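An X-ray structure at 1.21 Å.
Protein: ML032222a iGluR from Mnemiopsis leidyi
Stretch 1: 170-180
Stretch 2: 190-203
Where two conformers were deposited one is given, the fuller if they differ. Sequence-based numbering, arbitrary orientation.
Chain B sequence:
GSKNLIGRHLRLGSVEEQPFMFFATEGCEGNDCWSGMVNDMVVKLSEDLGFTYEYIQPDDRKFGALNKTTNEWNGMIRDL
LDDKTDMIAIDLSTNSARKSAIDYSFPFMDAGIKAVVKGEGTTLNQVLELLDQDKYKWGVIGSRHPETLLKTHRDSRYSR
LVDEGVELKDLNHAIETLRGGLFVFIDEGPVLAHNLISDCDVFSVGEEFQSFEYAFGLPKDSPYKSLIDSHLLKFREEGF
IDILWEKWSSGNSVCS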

ATOM      1  N   ASP B 170     -11.537 -11.348  21.156  1.00 13.01           N
ATOM      2  CA  ASP B 170     -10.160 -11.127  20.732  1.00 12.70           C
ATOM      3  C   ASP B 170      -9.759 -12.280  19.818  1.00 12.96           C
ATOM      4  O   ASP B 170     -10.568 -13.188  19.570  1.00 13.17           O
ATOM      5  N   LEU B 171      -8.546 -12.233  19.290  1.00 12.80           N
ATOM      6  CA  LEU B 171      -8.117 -13.218  18.313  1.00 12.89           C
ATOM      7  C   LEU B 171      -8.067 -14.615  18.914  1.00 13.77           C
ATOM      8  O   LEU B 171      -8.446 -15.588  18.254  1.00 13.68           O
ATOM      9  N   ASN B 172      -7.604 -14.761  20.152  1.00 14.04           N
ATOM     10  CA  ASN B 172      -7.581 -16.082  20.778  1.00 14.65           C
ATOM     11  C   ASN B 172      -8.969 -16.678  20.901  1.00 14.50           C
ATOM     12  O   ASN B 172      -9.166 -17.851  20.598  1.00 14.82           O
ATOM     13  N   HIS B 173      -9.926 -15.888  21.344  1.00 13.13           N
ATOM     14  CA  HIS B 173     -11.308 -16.331  21.481  1.00 12.82           C
ATOM     15  C   HIS B 173     -11.873 -16.719  20.126  1.00 13.56           C
ATOM     16  O   HIS B 173     -12.577 -17.738  19.990  1.00 14.34           O
ATOM     17  N   ALA B 174     -11.581 -15.925  19.101  1.00 12.92           N
ATOM     18  CA  ALA B 174     -12.077 -16.208  17.766  1.00 12.26           C
ATOM     19  C   ALA B 174     -11.514 -17.521  17.243  1.00 13.01           C
ATOM     20  O   ALA B 174     -12.255 -18.335  16.678  1.00 13.00           O
ATOM     21  N   ILE B 175     -10.215 -17.732  17.388  1.00 12.68           N
ATOM     22  CA  ILE B 175      -9.585 -18.956  16.890  1.00 14.55           C
ATOM     23  C   ILE B 175     -10.080 -20.193  17.669  1.00 14.63           C
ATOM     24  O   ILE B 175     -10.313 -21.247  17.072  1.00 14.69           O
ATOM     25  N   GLU B 176     -10.263 -20.056  18.977  0.56 14.96           N
ATOM     26  CA  GLU B 176     -10.813 -21.132  19.802  0.56 15.40           C
ATOM     27  C   GLU B 176     -12.234 -21.497  19.374  0.56 17.01           C
ATOM     28  O   GLU B 176     -12.612 -22.670  19.359  0.56 18.97           O
ATOM     29  N   THR B 177     -13.028 -20.492  19.039  1.00 13.80           N
ATOM     30  CA  THR B 177     -14.387 -20.707  18.578  1.00 15.00           C
ATOM     31  C   THR B 177     -14.380 -21.360  17.201  1.00 13.81           C
ATOM     32  O   THR B 177     -15.130 -22.333  16.966  1.00 15.36           O
ATOM     33  N   LEU B 178     -13.531 -20.886  16.307  1.00 13.75           N
ATOM     34  CA  LEU B 178     -13.387 -21.508  14.998  1.00 14.22           C
ATOM     35  C   LEU B 178     -13.010 -22.991  15.130  1.00 14.49           C
ATOM     36  O   LEU B 178     -13.588 -23.859  14.462  1.00 14.74           O
ATOM     37  N   ARG B 179     -12.045 -23.291  15.988  1.00 14.88           N
ATOM     38  CA  ARG B 179     -11.566 -24.666  16.166  1.00 15.50           C
ATOM     39  C   ARG B 179     -12.635 -25.559  16.782  1.00 16.10           C
ATOM     40  O   ARG B 179     -12.585 -26.794  16.632  1.00 17.56           O
ATOM     41  N   GLY B 180     -13.594 -24.963  17.463  1.00 16.04           N
ATOM     42  CA  GLY B 180     -14.719 -25.714  17.975  1.00 18.04           C
ATOM     43  C   GLY B 180     -15.652 -26.263  16.916  1.00 18.37           C
ATOM     44  O   GLY B 180     -16.478 -27.139  17.227  1.00 19.71           O
ATOM     45  N   PRO B 190      -3.575 -11.758   6.305  1.00 12.59           N
ATOM     46  CA  PRO B 190      -2.240 -12.135   6.791  1.00 12.88           C
ATOM     47  C   PRO B 190      -2.268 -12.761   8.185  1.00 13.19           C
ATOM     48  O   PRO B 190      -1.495 -13.665   8.503  1.00 13.61           O
ATOM     49  N   VAL B 191      -3.185 -12.288   9.030  1.00 12.12           N
ATOM     50  CA  VAL B 191      -3.332 -12.797  10.380  1.00 12.78           C
ATOM     51  C   VAL B 191      -3.813 -14.241  10.343  1.00 13.29           C
ATOM     52  O   VAL B 191      -3.309 -15.107  11.065  1.00 13.08           O
ATOM     53  N   LEU B 192      -4.797 -14.518   9.509  1.00 12.76           N
ATOM     54  CA  LEU B 192      -5.309 -15.873   9.390  1.00 13.06           C
ATOM     55  C   LEU B 192      -4.281 -16.779   8.743  1.00 14.08           C
ATOM     56  O   LEU B 192      -4.125 -17.931   9.178  1.00 15.77           O
ATOM     57  N   ALA B 193      -3.571 -16.294   7.733  1.00 14.75           N
ATOM     58  CA  ALA B 193      -2.569 -17.117   7.043  1.00 16.60           C
ATOM     59  C   ALA B 193      -1.526 -17.610   8.030  1.00 18.15           C
ATOM     60  O   ALA B 193      -1.153 -18.798   8.046  1.00 19.16           O
ATOM     61  N   HIS B 194      -1.044 -16.718   8.880  1.00 15.57           N
ATOM     62  CA  HIS B 194      -0.028 -17.090   9.829  1.00 14.61           C
ATOM     63  C   HIS B 194      -0.542 -18.030  10.912  1.00 16.61           C
ATOM     64  O   HIS B 194       0.073 -19.074  11.207  1.00 16.17           O
ATOM     65  N   ASN B 195      -1.663 -17.656  11.511  1.00 13.87           N
ATOM     66  CA  ASN B 195      -2.141 -18.310  12.712  1.00 14.94           C
ATOM     67  C   ASN B 195      -2.860 -19.638  12.482  1.00 15.43           C
ATOM     68  O   ASN B 195      -2.961 -20.426  13.413  1.00 17.06           O
ATOM     69  N   LEU B 196      -3.324 -19.889  11.260  1.00 14.96           N
ATOM     70  CA  LEU B 196      -4.090 -21.110  10.976  1.00 15.76           C
ATOM     71  C   LEU B 196      -3.321 -22.052  10.058  1.00 17.53           C
ATOM     72  O   LEU B 196      -3.897 -22.986   9.497  1.00 16.81           O
ATOM     73  N   ILE B 197      -2.009 -21.852   9.950  1.00 19.54           N
ATOM     74  CA  ILE B 197      -1.172 -22.620   9.027  1.00 20.28           C
ATOM     75  C   ILE B 197      -1.239 -24.135   9.228  1.00 21.11           C
ATOM     76  O   ILE B 197      -1.161 -24.885   8.251  1.00 22.45           O
ATOM     77  N   SER B 198      -1.397 -24.561  10.477  0.58 18.25           N
ATOM     78  CA  SER B 198      -1.436 -25.987  10.839  0.58 23.13           C
ATOM     79  C   SER B 198      -2.846 -26.487  11.184  0.58 26.16           C
ATOM     80  O   SER B 198      -3.016 -27.572  11.769  0.58 20.41           O
ATOM     81  N   ASP B 199      -3.853 -25.694  10.830  1.00 17.46           N
ATOM     82  CA  ASP B 199      -5.253 -26.114  10.965  1.00 18.41           C
ATOM     83  C   ASP B 199      -5.719 -26.699   9.649  1.00 17.99           C
ATOM     84  O   ASP B 199      -6.312 -26.029   8.805  1.00 18.11           O
ATOM     85  N   CYS B 200      -5.460 -27.987   9.481  1.00 19.97           N
ATOM     86  CA  CYS B 200      -5.699 -28.637   8.207  1.00 20.33           C
ATOM     87  C   CYS B 200      -7.181 -28.862   7.933  1.00 18.30           C
ATOM     88  O   CYS B 200      -7.551 -29.204   6.813  1.00 21.65           O
ATOM     89  N   ASP B 201      -8.011 -28.685   8.946  1.00 18.26           N
ATOM     90  CA  ASP B 201      -9.456 -28.840   8.822  1.00 17.96           C
ATOM     91  C   ASP B 201     -10.155 -27.471   8.759  1.00 17.58           C
ATOM     92  O   ASP B 201     -11.362 -27.380   8.962  1.00 17.54           O
ATOM     93  N   VAL B 202      -9.390 -26.414   8.487  1.00 15.90           N
ATOM     94  CA  VAL B 202      -9.959 -25.081   8.255  1.00 14.12           C
ATOM     95  C   VAL B 202      -9.730 -24.717   6.796  1.00 14.86           C
ATOM     96  O   VAL B 202      -8.612 -24.841   6.280  1.00 16.34           O
ATOM     97  N   PHE B 203     -10.786 -24.240   6.136  1.00 14.06           N
ATOM     98  CA  PHE B 203     -10.806 -23.945   4.710  1.00 14.27           C
ATOM     99  C   PHE B 203     -11.321 -22.534   4.435  1.00 14.83           C
ATOM    100  O   PHE B 203     -11.914 -21.902   5.297  1.00 15.37           O
TER

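The helix that starts at Leu171 lays one side against the second stretch, with Leu171, Ile175 and Leu178, spaced three or four residues apart, all pointing toward it. The helix axes stay 12.6 Å apart at closest approach and cross at -61°, a separation that branched aliphatic side chains can span. Leu171 (t, p) places CD2 3.7 Å from CG1 of Val191, whose chi1 is t. One turn on, Ile175 (m, t) meets the end of the second helix: its CD1 lies 3.9 Å from Asn195 CB, and its CG2 4.1 Å from Leu196 CD2. Leu196 (m, t) starts out sideways, yet its end reaches the first helix, where CD1 comes within 3.8 Å of Leu178 CD2. Leu178 (t, p) also touches Val202, CD2 to CG2, at 4.1 Å. The Leu, Ile and Val side chains of this row carry no polar group that would need a partner.

Asn195 (chi1 m) borders that row, its ND2 within 4.1 Å of Leu171 CD2, with that nitrogen satisfied: Asn195 ND2 donates to Val191 O at 2.9 Å, and also bonds elsewhere in the structure.

The polar closure comes from Arg179. Its CB leaves sideways, but the long chain, m, t, t through chi3, carries the guanidinium to Asp199 (chi1 m), which points toward the helix. Arg179 NE donates to Asp199 OD2 at 2.8 Å and Arg179 NH2 to Asp199 OD1 at 2.9 Å, a two-pronged salt bridge at the guanidinium edge that occupies both carboxylate oxygens. Arg179 NH2 also donates to water 1 at 3.0 Å, and this water in turn donates to Asn195 O at 2.8 Å, serving a carbonyl near the end of its helix.

At the other end of the first helix, Asp170 (chi1 p) is the N-cap, its OD1 accepting from His173 N at 2.9 Å. Further along, Thr177 OG1 (chi1 m) donates to His173 O at 2.8 Å, so its hydroxyl is satisfied within its own helix.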

ATOM      1  CB  ASP B 170      -9.215 -10.971  21.948  1.00 13.73           C
ATOM      2  CG  ASP B 170      -9.210 -12.159  22.889  1.00 16.41           C
ATOM      3  OD1 ASP B 170      -9.536 -13.291  22.529  1.00 16.33           O
ATOM      4  OD2 ASP B 170      -8.812 -11.949  24.062  1.00 20.64           O
ATOM      5  CB  LEU B 171      -6.766 -12.824  17.750  1.00 12.75           C
ATOM      6  CG  LEU B 171      -6.262 -13.690  16.603  1.00 14.64           C
ATOM      7  CD1 LEU B 171      -7.226 -13.693  15.409  1.00 15.09           C
ATOM      8  CD2 LEU B 171      -4.892 -13.155  16.178  1.00 16.64           C
ATOM      9  CB  ASN B 172      -6.913 -16.033  22.148  1.00 17.01           C
ATOM     10  CG  ASN B 172      -5.414 -15.828  22.065  1.00 24.04           C
ATOM     11  OD1 ASN B 172      -4.790 -16.057  21.030  1.00 30.17           O
ATOM     12  ND2 ASN B 172      -4.822 -15.386  23.174  1.00 36.78           N
ATOM     13  CB  HIS B 173     -12.149 -15.214  22.114  1.00 14.30           C
ATOM     14  CG  HIS B 173     -13.577 -15.580  22.357  1.00 16.10           C
ATOM     15  ND1 HIS B 173     -14.604 -14.672  22.216  1.00 16.56           N
ATOM     16  CD2 HIS B 173     -14.155 -16.746  22.736  1.00 21.14           C
ATOM     17  CE1 HIS B 173     -15.754 -15.259  22.496  1.00 19.24           C
ATOM     18  NE2 HIS B 173     -15.509 -16.521  22.813  1.00 19.11           N
ATOM     19  CB  ALA B 174     -11.711 -15.081  16.814  1.00 13.28           C
ATOM     20  CB  ILE B 175      -8.043 -18.834  16.853  1.00 15.09           C
ATOM     21  CG1 ILE B 175      -7.669 -17.817  15.773  1.00 16.65           C
ATOM     22  CG2 ILE B 175      -7.391 -20.197  16.607  1.00 17.83           C
ATOM     23  CD1 ILE B 175      -6.215 -17.472  15.672  1.00 21.58           C
ATOM     24  CB  GLU B 176     -10.813 -20.710  21.272  0.56 13.37           C
ATOM     25  CG  GLU B 176     -11.458 -21.716  22.229  0.56 20.59           C
ATOM     26  CD  GLU B 176     -11.563 -21.191  23.652  0.56 37.16           C
ATOM     27  OE1 GLU B 176     -11.200 -20.017  23.891  0.56 43.64           O
ATOM     28  OE2 GLU B 176     -12.010 -21.957  24.534  0.56 38.21           O
ATOM     29  CB  THR B 177     -15.199 -19.389  18.582  1.00 13.36           C
ATOM     30  OG1 THR B 177     -15.193 -18.848  19.905  1.00 15.17           O
ATOM     31  CG2 THR B 177     -16.619 -19.650  18.181  1.00 15.41           C
ATOM     32  CB  LEU B 178     -12.318 -20.773  14.198  1.00 13.82           C
ATOM     33  CG  LEU B 178     -11.944 -21.393  12.856  1.00 14.17           C
ATOM     34  CD1 LEU B 178     -13.086 -21.358  11.856  1.00 15.67           C
ATOM     35  CD2 LEU B 178     -10.740 -20.691  12.306  1.00 14.91           C
ATOM     36  CB  ARG B 179     -10.282 -24.678  16.998  1.00 17.13           C
ATOM     37  CG  ARG B 179      -9.096 -24.185  16.213  1.00 16.41           C
ATOM     38  CD  ARG B 179      -7.824 -24.076  17.055  1.00 17.24           C
ATOM     39  NE  ARG B 179      -6.688 -23.733  16.221  1.00 18.01           N
ATOM     40  CZ  ARG B 179      -5.574 -23.144  16.658  1.00 17.57           C
ATOM     41  NH1 ARG B 179      -5.444 -22.811  17.936  1.00 19.95           N
ATOM     42  NH2 ARG B 179      -4.609 -22.894  15.805  1.00 19.68           N
ATOM     43  CB  PRO B 190      -1.485 -10.799   6.785  1.00 13.93           C
ATOM     44  CG  PRO B 190      -2.211  -9.977   5.733  1.00 13.66           C
ATOM     45  CD  PRO B 190      -3.642 -10.347   5.896  1.00 12.41           C
ATOM     46  CB  VAL B 191      -4.310 -11.903  11.185  1.00 12.09           C
ATOM     47  CG1 VAL B 191      -4.640 -12.492  12.544  1.00 12.90           C
ATOM     48  CG2 VAL B 191      -3.720 -10.499  11.347  1.00 13.32           C
ATOM     49  CB  LEU B 192      -6.627 -15.885   8.616  1.00 13.89           C
ATOM     50  CG  LEU B 192      -7.761 -15.137   9.308  1.00 13.75           C
ATOM     51  CD1 LEU B 192      -9.058 -15.253   8.521  1.00 19.10           C
ATOM     52  CD2 LEU B 192      -7.960 -15.616  10.720  1.00 18.46           C
ATOM     53  CB  ALA B 193      -1.911 -16.338   5.914  1.00 18.72           C
ATOM     54  CB  HIS B 194       0.564 -15.860  10.501  1.00 14.66           C
ATOM     55  CG  HIS B 194       1.543 -16.223  11.555  1.00 15.02           C
ATOM     56  ND1 HIS B 194       2.812 -16.670  11.258  1.00 16.20           N
ATOM     57  CD2 HIS B 194       1.407 -16.323  12.893  1.00 14.26           C
ATOM     58  CE1 HIS B 194       3.436 -16.971  12.379  1.00 15.59           C
ATOM     59  NE2 HIS B 194       2.608 -16.774  13.389  1.00 15.94           N
ATOM     60  CB  ASN B 195      -3.000 -17.343  13.524  1.00 14.84           C
ATOM     61  CG  ASN B 195      -2.170 -16.282  14.203  1.00 14.35           C
ATOM     62  OD1 ASN B 195      -1.478 -16.586  15.166  1.00 16.55           O
ATOM     63  ND2 ASN B 195      -2.185 -15.071  13.695  1.00 13.62           N
ATOM     64  CB  LEU B 196      -5.446 -20.731  10.382  1.00 15.72           C
ATOM     65  CG  LEU B 196      -6.326 -19.883  11.297  1.00 16.10           C
ATOM     66  CD1 LEU B 196      -7.583 -19.456  10.587  1.00 16.48           C
ATOM     67  CD2 LEU B 196      -6.669 -20.590  12.581  1.00 19.22           C
ATOM     68  CB  ILE B 197       0.313 -22.135   9.086  1.00 21.39           C
ATOM     69  CG1 ILE B 197       1.130 -22.731   7.930  1.00 30.26           C
ATOM     70  CG2 ILE B 197       0.934 -22.426  10.446  1.00 21.17           C
ATOM     71  CD1 ILE B 197       0.680 -22.285   6.559  1.00 43.68           C
ATOM     72  CB  SER B 198      -0.510 -26.251  12.026  0.58 32.70           C
ATOM     73  OG  SER B 198      -1.024 -25.670  13.213  0.58 44.70           O
ATOM     74  CB  ASP B 199      -6.134 -24.943  11.396  1.00 16.98           C
ATOM     75  CG  ASP B 199      -5.856 -24.518  12.815  1.00 20.89           C
ATOM     76  OD1 ASP B 199      -4.943 -23.696  13.034  1.00 20.85           O
ATOM     77  OD2 ASP B 199      -6.530 -25.019  13.729  1.00 20.93           O
ATOM     78  CB  CYS B 200      -4.944 -29.971   8.146  1.00 20.45           C
ATOM     79  SG  CYS B 200      -3.169 -29.855   8.488  1.00 28.74           S
ATOM     80  CB  ASP B 201      -9.998 -29.688   9.989  1.00 18.96           C
ATOM     81  CG  ASP B 201      -9.637 -29.120  11.360  1.00 22.02           C
ATOM     82  OD1 ASP B 201      -8.906 -28.106  11.419  1.00 21.89           O
ATOM     83  OD2 ASP B 201     -10.070 -29.696  12.393  1.00 25.78           O
ATOM     84  CB  VAL B 202      -9.312 -24.049   9.200  1.00 13.99           C
ATOM     85  CG1 VAL B 202      -9.697 -22.636   8.815  1.00 14.95           C
ATOM     86  CG2 VAL B 202      -9.723 -24.320  10.641  1.00 16.86           C
ATOM     87  CB  PHE B 203     -11.699 -24.979   3.986  1.00 16.17           C
ATOM     88  CG  PHE B 203     -11.240 -26.401   4.172  1.00 17.29           C
ATOM     89  CD1 PHE B 203     -10.306 -26.938   3.318  1.00 19.02           C
ATOM     90  CD2 PHE B 203     -11.706 -27.179   5.221  1.00 17.99           C
ATOM     91  CE1 PHE B 203      -9.845 -28.255   3.489  1.00 20.13           C
ATOM     92  CE2 PHE B 203     -11.253 -28.503   5.381  1.00 19.89           C
ATOM     93  CZ  PHE B 203     -10.322 -29.008   4.527  1.00 19.07           C
TER
HETATM   94  O   HOH W   1      -2.521 -20.727  16.146  1.00 32.43           O